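Local coordinates for Esterase/lipase (Lactobacillus rhamnosus, PDB 4N5H), which probably hydrolyses carboxylic esters, and may also transfer acyl groups, as an esterase built on the alpha/beta-hydrolase fold, at residues H139-G144 and E296-F301; T178-V183 and P233-I238; T39-E44 and L53-P58; A98-G103 and A121-L126. The protein carries 1 engineered substitution. All coordinates share one frame; numbering follows the deposited sequence.

In the fold
All four contacts belong to one mixed beta sheet and its covering helices, and they fall into two touching pairs. Interactions 1 and 2, with centres about 7 Å apart, touch through the adjacent strands 140-145 (interaction 1) and 179-183 (interaction 2); interactions 3 and 4, also about 7 Å apart between centres, through the adjacent 52-58 (interaction 3) and 98-102 (interaction 4). Interactions 1 and 4 set a helix against a strand by apolar packing, the latter with a buried hydroxyl among methionines. Interaction 2 is a parallel strand pair in the core, held by backbone bonds. Interaction 3, antiparallel and farthest from the chain's centre, meets a second subunit through several residues, interaction 4 only through W125.

Interaction 1: H139-G144 and E296-F301; sequences HVLLTG and EMLRTF
CG of F301 stands anti to the backbone N (chi1 172°), which points it from helix 288-311 toward strand 140-145, and the ring beyond it receives CB of L141 over one face. That CB is 3.6 Å from the F301 ring centroid and only 5° off the normal, a CH-pi contact almost exactly over the centre. The backbone of H139 and V140 meets the far end of the ring: H139 O approaches CZ of F301 at the edge, near the ring plane, at 3.4 Å, and V140 C comes within 3.5 Å of F301 CE1. One helical turn earlier, M297 reaches the same leucine, CD2 of L141 packing 3.9 Å from M297 CE. This methyl also touches L298, with 4.1 Å between L141 CD2 and L298 CD2. Farther along the strand, T143 OG1 lies 4.1 Å from M297 SD, but its hydrogen bond goes to A181 O on the next strand. The imidazole of H139 is held through both nitrogens, ND1 by D136 and NE2 by D309 of the same helix 288-311, an arrangement that would tend to stabilise a protonated ring. An alanine in place of F301 would probably open a gap under L141 and leave its CB and the H139 carbonyl without the ring they pack on. The side chains thus meet mainly through carbon and sulfur, with backbone atoms of H139 to L141 against the ring; dispersion and burial, rather than polar bonds, seat this helix on the strand that leads into the probable nucleophile elbow.

Interaction 2: T178-V183 and P233-I238; sequences TLVALV and PPFMLI
The F235 ring carries V180 on one face: CB of the valine lies 4.1 Å from the F235 ring centroid, 20° off the normal and displaced toward the rim, a CH-pi contact. V180 CG1 adds a contact of 3.7 Å to F235 CE2, and L182 arrives at the ring's edge, its CD1 3.9 Å from F235 CD2. The pyrrolidine of P233 meets the other valine branch, CG2 of V180, and that of P234 sets CD against T178 O. Beneath these side chains strands 179-183 and 235-240 run parallel, their segment axes 15° apart. V180 and L182 each use both N and O: V180 N binds P234 O, V180 O accepts from M236 N at 2.8 Å, L182 N binds M236 O at 2.8 Å, and L182 O accepts from I238 N. The third of these is the straightest at its acceptor, with a C=O...N angle of 177° at M236 O. V180 O has a second neighbour, F235 CA at 3.1 Å, in a CA-H...O contact. On the other face of the sheet L179 CD1 rests 4.0 Å from M236 CB, and V183 CG2 meets I238 CD1 at 4.1 Å. Helices 147-158 and 246-258 cover the side of V180, L182, F235 and L237, and F256 of helix 246-258 brings its ring to F235. Helix 288-311 covers the opposite side, touching A181 through M297 and I238 through T293, and strand 140-145 pairs with the remaining edge of 179-183.

Interaction 3: T39-E44 and L53-P58; sequences TEYRYE and LNLYYP
Y41 runs across strand 52-58 from L53 to L55. Its CB lies 3.9 Å from L53 CD1, and its CD1 lies as near to that methyl while L53 O stands at the ring's edge, in plane. CE1 then presses to 3.4 Å from L55 CD1, and this methyl also accompanies CZ and OH. At the tip, OH is hydrogen-bonded to E38 and R133, while W287 of a second subunit stacks on the ring. A leucine in place of Y41 would probably leave E38 and R133 without this hydroxyl and W287 of the second subunit without its stacking partner. L53 CD2 packs on the other tyrosine, 3.9 Å from Y43 CD2. In the backbone, Y41 N bonds to L53 O at 3.0 Å, and L53 N returns to Y41 O at 2.9 Å. E40 adopts a left-handed conformation (phi 61°, psi 40°), its N donating nearly straight to N54 OD1 at 3.2 Å; R82 also binds that oxygen. E40 and Y41 together face L53, a G1 beta bulge in the antiparallel hairpin of strands 35-42 and 52-58, the kind of N-terminal hairpin with which alpha/beta-hydrolase sheets commonly begin.

Interaction 4: A98-G103 and A121-L126; sequences AVMGMG and ASLRWL
S122 OG sits among methionine carbons: CG and CE of M102 each lie 3.5 Å from S122 OG, and CE of M100 is 3.6 Å away. This is where helix 112-129 lies against strand 98-102 in an alpha/beta-hydrolase beta-alpha-beta crossover, which carries the chain past strand 66-72 to strand 140-145. The hydroxyl's hydrogen bond stays inside the helix, donated to I119 O; chi1 of 74° puts OG between the backbone N and the carbonyl carbon, on the side where that earlier turn can be reached. A buried polar atom is thereby satisfied without help from the strand, and carbons of the two thioether chains pack against it. M100 and M102 point from the same face of the strand, separated by G101, and both chains bend at chi2 and chi3. In M100 the bend at chi2 (-86°) turns the chain, and its CE ends 3.6 Å from S122 O, the carbonyl that also accepts the helical bond of L126 N. CB of M102 packs 3.7 Å from CB of the serine. The segment axes pass 9.5 Å apart, their directions 147° from parallel. I70 of strand 66-72 and F135 extend the apolar layer beneath L126, and L53 touches both methionines from strand 52-58. W125 turns to other company, meeting Y41 and, in a second subunit, H275. At the far end of the contact one methyl of L126, CD2, meets M100 twice, 4.0 Å from its CB and 4.2 Å from its CE.

Interaction 1: H139-G144 and E296-F301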
loop_
_atom_site.group_PDB
_atom_site.type_symbol
_atom_site.label_atom_id
_atom_site.label_comp_id
_atom_site.label_asym_id
_atom_site.label_seq_id
_atom_site.Cartn_x
_atom_site.Cartn_y
_atom_site.Cartn_z
ATOM N N HIS A 139 4.335 -15.276 34.049
ATOM C CA HIS A 139 4.438 -16.320 33.079
ATOM C C HIS A 139 5.043 -15.693 31.842
ATOM O O HIS A 139 4.319 -15.018 31.095
ATOM C CB HIS A 139 3.102 -16.841 32.763
ATOM C CG HIS A 139 2.340 -17.363 33.961
ATOM N ND1 HIS A 139 1.274 -16.663 34.489
ATOM C CD2 HIS A 139 2.547 -18.420 34.805
ATOM C CE1 HIS A 139 0.829 -17.256 35.589
ATOM N NE2 HIS A 139 1.542 -18.354 35.771
ATOM N N VAL A 140 6.326 -16.035 31.605
ATOM C CA VAL A 140 7.136 -15.357 30.566
ATOM C C VAL A 140 7.813 -16.412 29.711
ATOM O O VAL A 140 8.624 -17.214 30.171
ATOM C CB VAL A 140 8.158 -14.384 31.111
ATOM C CG1 VAL A 140 8.977 -13.700 29.984
ATOM C CG2 VAL A 140 7.457 -13.317 31.962
ATOM N N LEU A 141 7.565 -16.332 28.404
ATOM C CA LEU A 141 8.274 -17.123 27.414
ATOM C C LEU A 141 9.322 -16.197 26.713
ATOM O O LEU A 141 8.911 -15.195 26.118
ATOM C CB LEU A 141 7.345 -17.642 26.365
ATOM C CG LEU A 141 7.906 -18.289 25.097
ATOM C CD1 LEU A 141 8.910 -19.359 25.381
ATOM C CD2 LEU A 141 6.820 -18.799 24.171
ATOM N N LEU A 142 10.594 -16.523 26.823
ATOM C CA LEU A 142 11.672 -15.825 26.134
ATOM C C LEU A 142 12.017 -16.624 24.895
ATOM O O LEU A 142 12.278 -17.863 25.022
ATOM C CB LEU A 142 12.864 -15.707 26.997
ATOM C CG LEU A 142 14.062 -14.969 26.382
ATOM C CD1 LEU A 142 13.748 -13.525 26.112
ATOM C CD2 LEU A 142 15.285 -15.121 27.257
ATOM N N THR A 143 12.010 -15.999 23.705
ATOM C CA THR A 143 12.324 -16.711 22.477
ATOM C C THR A 143 13.193 -15.883 21.606
ATOM O O THR A 143 13.145 -14.670 21.713
ATOM C CB THR A 143 11.107 -17.205 21.764
ATOM O OG1 THR A 143 11.499 -18.142 20.771
ATOM C CG2 THR A 143 10.398 -16.070 21.122
ATOM N N GLY A 144 14.052 -16.555 20.881
ATOM C CA GLY A 144 14.905 -15.946 19.891
ATOM C C GLY A 144 15.214 -16.867 18.756
ATOM O O GLY A 144 15.350 -18.092 18.947
ATOM N N GLU A 296 2.996 -25.676 19.321
ATOM C CA GLU A 296 3.625 -26.607 20.232
ATOM C C GLU A 296 4.470 -25.886 21.279
ATOM O O GLU A 296 4.482 -26.206 22.476
ATOM C CB GLU A 296 4.416 -27.643 19.479
ATOM C CG GLU A 296 4.984 -28.707 20.387
ATOM C CD GLU A 296 5.350 -30.001 19.608
ATOM O OE1 GLU A 296 4.700 -30.302 18.572
ATOM O OE2 GLU A 296 6.331 -30.663 20.058
ATOM N N MET A 297 5.177 -24.865 20.845
ATOM C CA MET A 297 5.881 -23.939 21.756
ATOM C C MET A 297 4.962 -23.293 22.778
ATOM O O MET A 297 5.280 -23.294 24.001
ATOM C CB MET A 297 6.657 -22.929 20.955
ATOM C CG MET A 297 7.400 -21.912 21.811
ATOM S SD MET A 297 8.180 -20.580 20.872
ATOM C CE MET A 297 6.716 -19.601 20.348
ATOM N N LEU A 298 3.851 -22.741 22.325
ATOM C CA LEU A 298 2.931 -22.015 23.222
ATOM C C LEU A 298 2.292 -23.028 24.190
ATOM O O LEU A 298 2.110 -22.698 25.399
ATOM C CB LEU A 298 1.865 -21.241 22.469
ATOM C CG LEU A 298 2.491 -20.066 21.681
ATOM C CD1 LEU A 298 1.367 -19.514 20.793
ATOM C CD2 LEU A 298 3.079 -18.974 22.571
ATOM N N ARG A 299 2.028 -24.227 23.687
ATOM C CA ARG A 299 1.458 -25.257 24.607
ATOM C C ARG A 299 2.465 -25.748 25.652
ATOM O O ARG A 299 2.047 -26.037 26.802
ATOM C CB ARG A 299 0.869 -26.426 23.862
ATOM C CG ARG A 299 -0.365 -26.109 23.040
ATOM C CD ARG A 299 -1.492 -25.392 23.778
ATOM N NE ARG A 299 -1.462 -23.890 23.902
ATOM C CZ ARG A 299 -1.871 -23.053 22.965
ATOM N NH1 ARG A 299 -2.297 -23.574 21.781
ATOM N NH2 ARG A 299 -1.879 -21.730 23.138
ATOM N N THR A 300 3.751 -25.840 25.317
ATOM C CA THR A 300 4.764 -26.197 26.260
ATOM C C THR A 300 4.807 -25.113 27.329
ATOM O O THR A 300 4.887 -25.410 28.571
ATOM C CB THR A 300 6.094 -26.342 25.546
ATOM O OG1 THR A 300 5.961 -27.359 24.559
ATOM C CG2 THR A 300 7.263 -26.685 26.503
ATOM N N PHE A 301 4.801 -23.860 26.872
ATOM C CA PHE A 301 4.806 -22.691 27.777
ATOM C C PHE A 301 3.619 -22.757 28.728
ATOM O O PHE A 301 3.751 -22.557 29.920
ATOM C CB PHE A 301 4.778 -21.406 26.903
ATOM C CG PHE A 301 4.587 -20.112 27.627
ATOM C CD1 PHE A 301 5.185 -19.864 28.841
ATOM C CD2 PHE A 301 3.915 -19.061 26.997
ATOM C CE1 PHE A 301 5.059 -18.624 29.424
ATOM C CE2 PHE A 301 3.791 -17.787 27.591
ATOM C CZ PHE A 301 4.336 -17.596 28.836
#

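Interaction 2: T178-V183 and P233-I238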
loop_
_atom_site.group_PDB
_atom_site.type_symbol
_atom_site.label_atom_id
_atom_site.label_comp_id
_atom_site.label_asym_id
_atom_site.label_seq_id
_atom_site.Cartn_x
_atom_site.Cartn_y
_atom_site.Cartn_z
ATOM N N THR A 178 9.777 -18.489 32.307
ATOM C CA THR A 178 9.106 -19.758 32.448
ATOM C C THR A 178 9.669 -20.838 31.499
ATOM O O THR A 178 9.824 -22.014 31.865
ATOM C CB THR A 178 7.589 -19.558 32.212
ATOM O OG1 THR A 178 7.141 -18.533 33.077
ATOM C CG2 THR A 178 6.796 -20.828 32.472
ATOM N N LEU A 179 10.029 -20.417 30.293
ATOM C CA LEU A 179 10.540 -21.275 29.272
ATOM C C LEU A 179 11.417 -20.397 28.368
ATOM O O LEU A 179 11.044 -19.241 28.142
ATOM C CB LEU A 179 9.385 -21.812 28.430
ATOM C CG LEU A 179 9.746 -22.682 27.214
ATOM C CD1 LEU A 179 10.600 -23.942 27.511
ATOM C CD2 LEU A 179 8.441 -23.145 26.492
ATOM N N VAL A 180 12.477 -20.943 27.852
ATOM C CA VAL A 180 13.323 -20.290 26.881
ATOM C C VAL A 180 13.331 -21.167 25.629
ATOM O O VAL A 180 13.848 -22.289 25.592
ATOM C CB VAL A 180 14.713 -20.077 27.375
ATOM C CG1 VAL A 180 15.525 -19.347 26.368
ATOM C CG2 VAL A 180 14.749 -19.298 28.666
ATOM N N ALA A 181 12.739 -20.615 24.553
ATOM C CA ALA A 181 12.596 -21.336 23.280
ATOM C C ALA A 181 13.547 -20.765 22.219
ATOM O O ALA A 181 13.508 -19.565 21.920
ATOM C CB ALA A 181 11.216 -21.284 22.753
ATOM N N LEU A 182 14.424 -21.620 21.745
ATOM C CA LEU A 182 15.459 -21.199 20.782
ATOM C C LEU A 182 15.123 -21.774 19.440
ATOM O O LEU A 182 14.992 -22.989 19.298
ATOM C CB LEU A 182 16.817 -21.650 21.238
ATOM C CG LEU A 182 17.214 -21.289 22.674
ATOM C CD1 LEU A 182 18.555 -21.912 23.030
ATOM C CD2 LEU A 182 17.183 -19.822 22.958
ATOM N N VAL A 183 15.038 -20.941 18.430
ATOM C CA VAL A 183 14.707 -21.395 17.091
ATOM C C VAL A 183 15.987 -21.299 16.226
ATOM O O VAL A 183 16.445 -20.216 15.944
ATOM C CB VAL A 183 13.566 -20.543 16.424
ATOM C CG1 VAL A 183 13.265 -20.954 14.987
ATOM C CG2 VAL A 183 12.298 -20.656 17.241
ATOM N N PRO A 233 15.970 -22.003 33.770
ATOM C CA PRO A 233 14.689 -22.456 33.343
ATOM C C PRO A 233 14.799 -23.615 32.352
ATOM O O PRO A 233 15.862 -23.841 31.723
ATOM C CB PRO A 233 14.098 -21.187 32.629
ATOM C CG PRO A 233 15.231 -20.344 32.346
ATOM C CD PRO A 233 16.376 -20.714 33.208
ATOM N N PRO A 234 13.651 -24.208 32.052
ATOM C CA PRO A 234 13.610 -25.168 30.957
ATOM C C PRO A 234 13.728 -24.462 29.576
ATOM O O PRO A 234 13.387 -23.284 29.475
ATOM C CB PRO A 234 12.253 -25.810 31.056
ATOM C CG PRO A 234 11.602 -25.138 32.184
ATOM C CD PRO A 234 12.357 -23.977 32.648
ATOM N N PHE A 235 14.348 -25.188 28.655
ATOM C CA PHE A 235 14.589 -24.764 27.279
ATOM C C PHE A 235 13.759 -25.589 26.336
ATOM O O PHE A 235 13.335 -26.744 26.618
ATOM C CB PHE A 235 16.011 -24.878 26.865
ATOM C CG PHE A 235 16.900 -23.773 27.448
ATOM C CD1 PHE A 235 17.226 -23.736 28.792
ATOM C CD2 PHE A 235 17.407 -22.743 26.641
ATOM C CE1 PHE A 235 18.030 -22.712 29.309
ATOM C CE2 PHE A 235 18.220 -21.790 27.171
ATOM C CZ PHE A 235 18.507 -21.721 28.491
ATOM N N MET A 236 13.486 -24.999 25.156
ATOM C CA MET A 236 12.881 -25.776 24.043
ATOM C C MET A 236 13.666 -25.469 22.783
ATOM O O MET A 236 13.865 -24.250 22.440
ATOM C CB MET A 236 11.430 -25.416 23.860
ATOM C CG MET A 236 10.741 -26.172 22.751
ATOM S SD MET A 236 9.031 -25.691 22.567
ATOM C CE MET A 236 8.544 -26.775 21.202
ATOM N N LEU A 237 14.169 -26.484 22.120
ATOM C CA LEU A 237 15.018 -26.302 20.978
ATOM C C LEU A 237 14.225 -26.704 19.742
ATOM O O LEU A 237 13.766 -27.838 19.647
ATOM C CB LEU A 237 16.294 -27.131 21.058
ATOM C CG LEU A 237 17.198 -27.131 19.867
ATOM C CD1 LEU A 237 17.678 -25.690 19.594
ATOM C CD2 LEU A 237 18.396 -28.076 20.125
ATOM N N ILE A 238 14.080 -25.735 18.845
ATOM C CA ILE A 238 13.305 -25.819 17.600
ATOM C C ILE A 238 14.198 -25.673 16.422
ATOM O O ILE A 238 15.038 -24.777 16.362
ATOM C CB ILE A 238 12.228 -24.731 17.610
ATOM C CG1 ILE A 238 11.251 -24.949 18.749
ATOM C CG2 ILE A 238 11.520 -24.611 16.274
ATOM C CD1 ILE A 238 10.386 -23.737 19.088
#

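Interaction 3: T39-E44 and L53-P58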
loop_
_atom_site.group_PDB
_atom_site.type_symbol
_atom_site.label_atom_id
_atom_site.label_comp_id
_atom_site.label_asym_id
_atom_site.label_seq_id
_atom_site.Cartn_x
_atom_site.Cartn_y
_atom_site.Cartn_z
ATOM N N THR A 39 3.676 0.729 18.743
ATOM C CA THR A 39 5.005 0.706 18.153
ATOM C C THR A 39 5.944 1.773 18.698
ATOM O O THR A 39 5.487 2.845 19.164
ATOM C CB THR A 39 4.933 0.830 16.614
ATOM O OG1 THR A 39 4.227 2.005 16.245
ATOM C CG2 THR A 39 4.264 -0.372 16.021
ATOM N N GLU A 40 7.245 1.509 18.506
ATOM C CA GLU A 40 8.256 2.558 18.656
ATOM C C GLU A 40 8.335 3.179 20.054
ATOM O O GLU A 40 8.519 4.372 20.274
ATOM C CB GLU A 40 8.002 3.650 17.550
ATOM C CG GLU A 40 9.271 4.502 17.303
ATOM C CD GLU A 40 8.948 5.711 16.420
ATOM O OE1 GLU A 40 7.774 6.214 16.369
ATOM O OE2 GLU A 40 9.921 6.303 15.851
ATOM N N TYR A 41 8.219 2.349 21.084
ATOM C CA TYR A 41 8.480 2.843 22.376
ATOM C C TYR A 41 9.990 2.909 22.640
ATOM O O TYR A 41 10.707 1.890 22.513
ATOM C CB TYR A 41 7.938 1.868 23.395
ATOM C CG TYR A 41 6.471 1.730 23.629
ATOM C CD1 TYR A 41 5.713 0.682 23.041
ATOM C CD2 TYR A 41 5.811 2.595 24.462
ATOM C CE1 TYR A 41 4.386 0.505 23.332
ATOM C CE2 TYR A 41 4.469 2.417 24.742
ATOM C CZ TYR A 41 3.801 1.340 24.212
ATOM O OH TYR A 41 2.459 1.168 24.601
ATOM N N ARG A 42 10.473 4.076 23.097
ATOM C CA ARG A 42 11.853 4.093 23.538
ATOM C C ARG A 42 11.939 3.346 24.854
ATOM O O ARG A 42 11.184 3.606 25.781
ATOM C CB ARG A 42 12.276 5.553 23.792
ATOM C CG ARG A 42 12.510 6.387 22.569
ATOM C CD ARG A 42 12.797 7.822 22.980
ATOM N NE ARG A 42 13.026 8.601 21.800
ATOM C CZ ARG A 42 13.479 9.859 21.828
ATOM N NH1 ARG A 42 13.848 10.400 22.974
ATOM N NH2 ARG A 42 13.704 10.481 20.657
ATOM N N TYR A 43 12.945 2.502 25.009
ATOM C CA TYR A 43 13.118 1.841 26.289
ATOM C C TYR A 43 14.251 2.427 27.204
ATOM O O TYR A 43 14.450 1.925 28.307
ATOM C CB TYR A 43 13.266 0.290 26.147
ATOM C CG TYR A 43 14.314 -0.240 25.240
ATOM C CD1 TYR A 43 15.645 -0.115 25.594
ATOM C CD2 TYR A 43 14.021 -0.842 23.989
ATOM C CE1 TYR A 43 16.620 -0.675 24.839
ATOM C CE2 TYR A 43 15.025 -1.362 23.211
ATOM C CZ TYR A 43 16.304 -1.278 23.616
ATOM O OH TYR A 43 17.336 -1.785 22.772
ATOM N N GLU A 44 14.895 3.451 26.690
ATOM C CA GLU A 44 15.744 4.269 27.497
ATOM C C GLU A 44 15.737 5.709 27.013
ATOM O O GLU A 44 15.149 6.021 26.003
ATOM C CB GLU A 44 17.100 3.588 27.636
ATOM C CG GLU A 44 17.805 3.457 26.408
ATOM C CD GLU A 44 19.091 2.527 26.541
ATOM O OE1 GLU A 44 20.185 3.126 26.678
ATOM O OE2 GLU A 44 19.098 1.291 26.552
ATOM N N LEU A 53 11.124 -0.566 21.030
ATOM C CA LEU A 53 10.397 -1.892 21.057
ATOM C C LEU A 53 8.976 -1.722 20.547
ATOM O O LEU A 53 8.423 -0.603 20.551
ATOM C CB LEU A 53 10.502 -2.614 22.422
ATOM C CG LEU A 53 9.976 -1.828 23.605
ATOM C CD1 LEU A 53 8.444 -1.944 23.736
ATOM C CD2 LEU A 53 10.499 -2.365 24.907
ATOM N N ASN A 54 8.379 -2.885 20.167
ATOM C CA ASN A 54 6.988 -2.969 19.811
ATOM C C ASN A 54 6.314 -3.911 20.798
ATOM O O ASN A 54 6.935 -4.902 21.273
ATOM C CB ASN A 54 6.740 -3.575 18.412
ATOM C CG ASN A 54 7.264 -2.695 17.272
ATOM O OD1 ASN A 54 7.406 -1.517 17.356
ATOM N ND2 ASN A 54 7.567 -3.349 16.206
ATOM N N LEU A 55 5.037 -3.632 21.001
ATOM C CA LEU A 55 4.120 -4.498 21.775
ATOM C C LEU A 55 2.969 -4.941 20.890
ATOM O O LEU A 55 2.359 -4.169 20.134
ATOM C CB LEU A 55 3.563 -3.800 23.002
ATOM C CG LEU A 55 4.622 -3.123 23.919
ATOM C CD1 LEU A 55 3.987 -2.419 25.073
ATOM C CD2 LEU A 55 5.636 -4.145 24.418
ATOM N N TYR A 56 2.563 -6.208 21.079
ATOM C CA TYR A 56 1.529 -6.811 20.235
ATOM C C TYR A 56 0.527 -7.535 21.172
ATOM O O TYR A 56 0.900 -8.146 22.197
ATOM C CB TYR A 56 2.087 -7.878 19.284
ATOM C CG TYR A 56 3.292 -7.462 18.476
ATOM C CD1 TYR A 56 4.562 -7.455 19.003
ATOM C CD2 TYR A 56 3.135 -7.164 17.120
ATOM C CE1 TYR A 56 5.670 -7.100 18.240
ATOM C CE2 TYR A 56 4.247 -6.854 16.332
ATOM C CZ TYR A 56 5.521 -6.786 16.925
ATOM O OH TYR A 56 6.624 -6.518 16.136
ATOM N N TYR A 57 -0.741 -7.504 20.774
ATOM C CA TYR A 57 -1.816 -8.087 21.556
ATOM C C TYR A 57 -2.952 -8.603 20.640
ATOM O O TYR A 57 -3.176 -8.151 19.561
ATOM C CB TYR A 57 -2.518 -6.934 22.340
ATOM C CG TYR A 57 -1.588 -6.012 23.131
ATOM C CD1 TYR A 57 -1.078 -4.893 22.544
ATOM C CD2 TYR A 57 -1.271 -6.240 24.441
ATOM C CE1 TYR A 57 -0.269 -4.031 23.196
ATOM C CE2 TYR A 57 -0.468 -5.372 25.147
ATOM C CZ TYR A 57 0.041 -4.225 24.496
ATOM O OH TYR A 57 0.819 -3.342 25.208
ATOM N N PRO A 58 -3.677 -9.571 21.185
ATOM C CA PRO A 58 -4.921 -9.933 20.420
ATOM C C PRO A 58 -5.834 -8.741 20.359
ATOM O O PRO A 58 -5.829 -7.949 21.306
ATOM C CB PRO A 58 -5.517 -11.050 21.332
ATOM C CG PRO A 58 -4.889 -10.885 22.650
ATOM C CD PRO A 58 -3.560 -10.247 22.479
#

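Interaction 4: A98-G103 and A121-L126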
loop_
_atom_site.group_PDB
_atom_site.type_symbol
_atom_site.label_atom_id
_atom_site.label_comp_id
_atom_site.label_asym_id
_atom_site.label_seq_id
_atom_site.Cartn_x
_atom_site.Cartn_y
_atom_site.Cartn_z
ATOM N N ALA A 98 0.470 -11.499 25.236
ATOM C CA ALA A 98 1.013 -10.154 25.194
ATOM C C ALA A 98 2.476 -10.337 24.785
ATOM O O ALA A 98 3.259 -11.040 25.409
ATOM C CB ALA A 98 0.926 -9.478 26.531
ATOM N N VAL A 99 2.862 -9.715 23.679
ATOM C CA VAL A 99 4.187 -9.962 23.095
ATOM C C VAL A 99 4.972 -8.662 22.998
ATOM O O VAL A 99 4.489 -7.592 22.534
ATOM C CB VAL A 99 4.037 -10.596 21.677
ATOM C CG1 VAL A 99 5.335 -10.920 21.021
ATOM C CG2 VAL A 99 3.079 -11.818 21.728
ATOM N N MET A 100 6.235 -8.744 23.361
ATOM C CA MET A 100 7.150 -7.642 23.211
ATOM C C MET A 100 8.292 -8.093 22.336
ATOM O O MET A 100 8.841 -9.202 22.494
ATOM C CB MET A 100 7.658 -7.168 24.634
ATOM C CG MET A 100 8.646 -6.030 24.496
ATOM S SD MET A 100 10.401 -6.357 24.241
ATOM C CE MET A 100 10.896 -6.599 25.904
ATOM N N GLY A 101 8.667 -7.243 21.395
ATOM C CA GLY A 101 9.885 -7.464 20.602
ATOM C C GLY A 101 10.710 -6.185 20.519
ATOM O O GLY A 101 10.177 -5.147 20.231
ATOM N N MET A 102 12.021 -6.293 20.766
ATOM C CA MET A 102 12.884 -5.147 20.877
ATOM C C MET A 102 13.863 -5.058 19.729
ATOM O O MET A 102 14.249 -6.052 19.155
ATOM C CB MET A 102 13.615 -5.117 22.226
ATOM C CG MET A 102 14.845 -5.971 22.325
ATOM S SD MET A 102 14.592 -7.761 22.074
ATOM C CE MET A 102 13.630 -8.230 23.514
ATOM N N GLY A 103 14.253 -3.822 19.448
ATOM C CA GLY A 103 15.491 -3.537 18.740
ATOM C C GLY A 103 16.666 -3.592 19.673
ATOM O O GLY A 103 16.506 -3.508 20.876
ATOM N N ALA A 121 17.757 -3.738 29.027
ATOM C CA ALA A 121 17.000 -2.499 29.209
ATOM C C ALA A 121 15.564 -2.590 28.730
ATOM O O ALA A 121 14.631 -2.084 29.398
ATOM C CB ALA A 121 17.665 -1.346 28.437
ATOM N N SER A 122 15.343 -3.339 27.620
ATOM C CA SER A 122 13.965 -3.595 27.150
ATOM C C SER A 122 13.226 -4.461 28.139
ATOM O O SER A 122 12.038 -4.207 28.406
ATOM C CB SER A 122 13.922 -4.229 25.760
ATOM O OG SER A 122 14.299 -5.584 25.715
ATOM N N LEU A 123 13.893 -5.416 28.771
ATOM C CA LEU A 123 13.205 -6.265 29.790
ATOM C C LEU A 123 12.863 -5.423 31.027
ATOM O O LEU A 123 11.800 -5.534 31.588
ATOM C CB LEU A 123 14.114 -7.424 30.255
ATOM C CG LEU A 123 14.636 -8.384 29.181
ATOM C CD1 LEU A 123 15.569 -9.424 29.792
ATOM C CD2 LEU A 123 13.560 -9.076 28.523
ATOM N N ARG A 124 13.814 -4.581 31.485
ATOM C CA ARG A 124 13.586 -3.685 32.568
ATOM C C ARG A 124 12.442 -2.721 32.301
ATOM O O ARG A 124 11.594 -2.516 33.144
ATOM C CB ARG A 124 14.844 -2.899 32.950
ATOM C CG ARG A 124 14.743 -2.283 34.339
ATOM C CD ARG A 124 16.142 -1.799 34.894
ATOM N NE ARG A 124 17.215 -2.715 34.467
ATOM C CZ ARG A 124 17.504 -3.880 35.038
ATOM N NH1 ARG A 124 16.916 -4.224 36.186
ATOM N NH2 ARG A 124 18.419 -4.676 34.476
ATOM N N TRP A 125 12.398 -2.124 31.110
ATOM C CA TRP A 125 11.265 -1.330 30.717
ATOM C C TRP A 125 9.963 -2.097 30.873
ATOM O O TRP A 125 8.984 -1.617 31.459
ATOM C CB TRP A 125 11.445 -0.873 29.270
ATOM C CG TRP A 125 10.414 0.142 28.842
ATOM C CD1 TRP A 125 10.518 1.502 28.874
ATOM C CD2 TRP A 125 9.135 -0.139 28.305
ATOM N NE1 TRP A 125 9.389 2.084 28.404
ATOM C CE2 TRP A 125 8.534 1.105 27.978
ATOM C CE3 TRP A 125 8.454 -1.325 27.991
ATOM C CZ2 TRP A 125 7.245 1.192 27.466
ATOM C CZ3 TRP A 125 7.197 -1.209 27.439
ATOM C CH2 TRP A 125 6.597 0.018 27.231
ATOM N N LEU A 126 9.941 -3.304 30.348
ATOM C CA LEU A 126 8.706 -4.096 30.431
ATOM C C LEU A 126 8.340 -4.395 31.903
ATOM O O LEU A 126 7.143 -4.454 32.259
ATOM C CB LEU A 126 8.861 -5.394 29.619
ATOM C CG LEU A 126 7.542 -6.126 29.289
ATOM C CD1 LEU A 126 6.682 -5.357 28.315
ATOM C CD2 LEU A 126 7.892 -7.498 28.652
#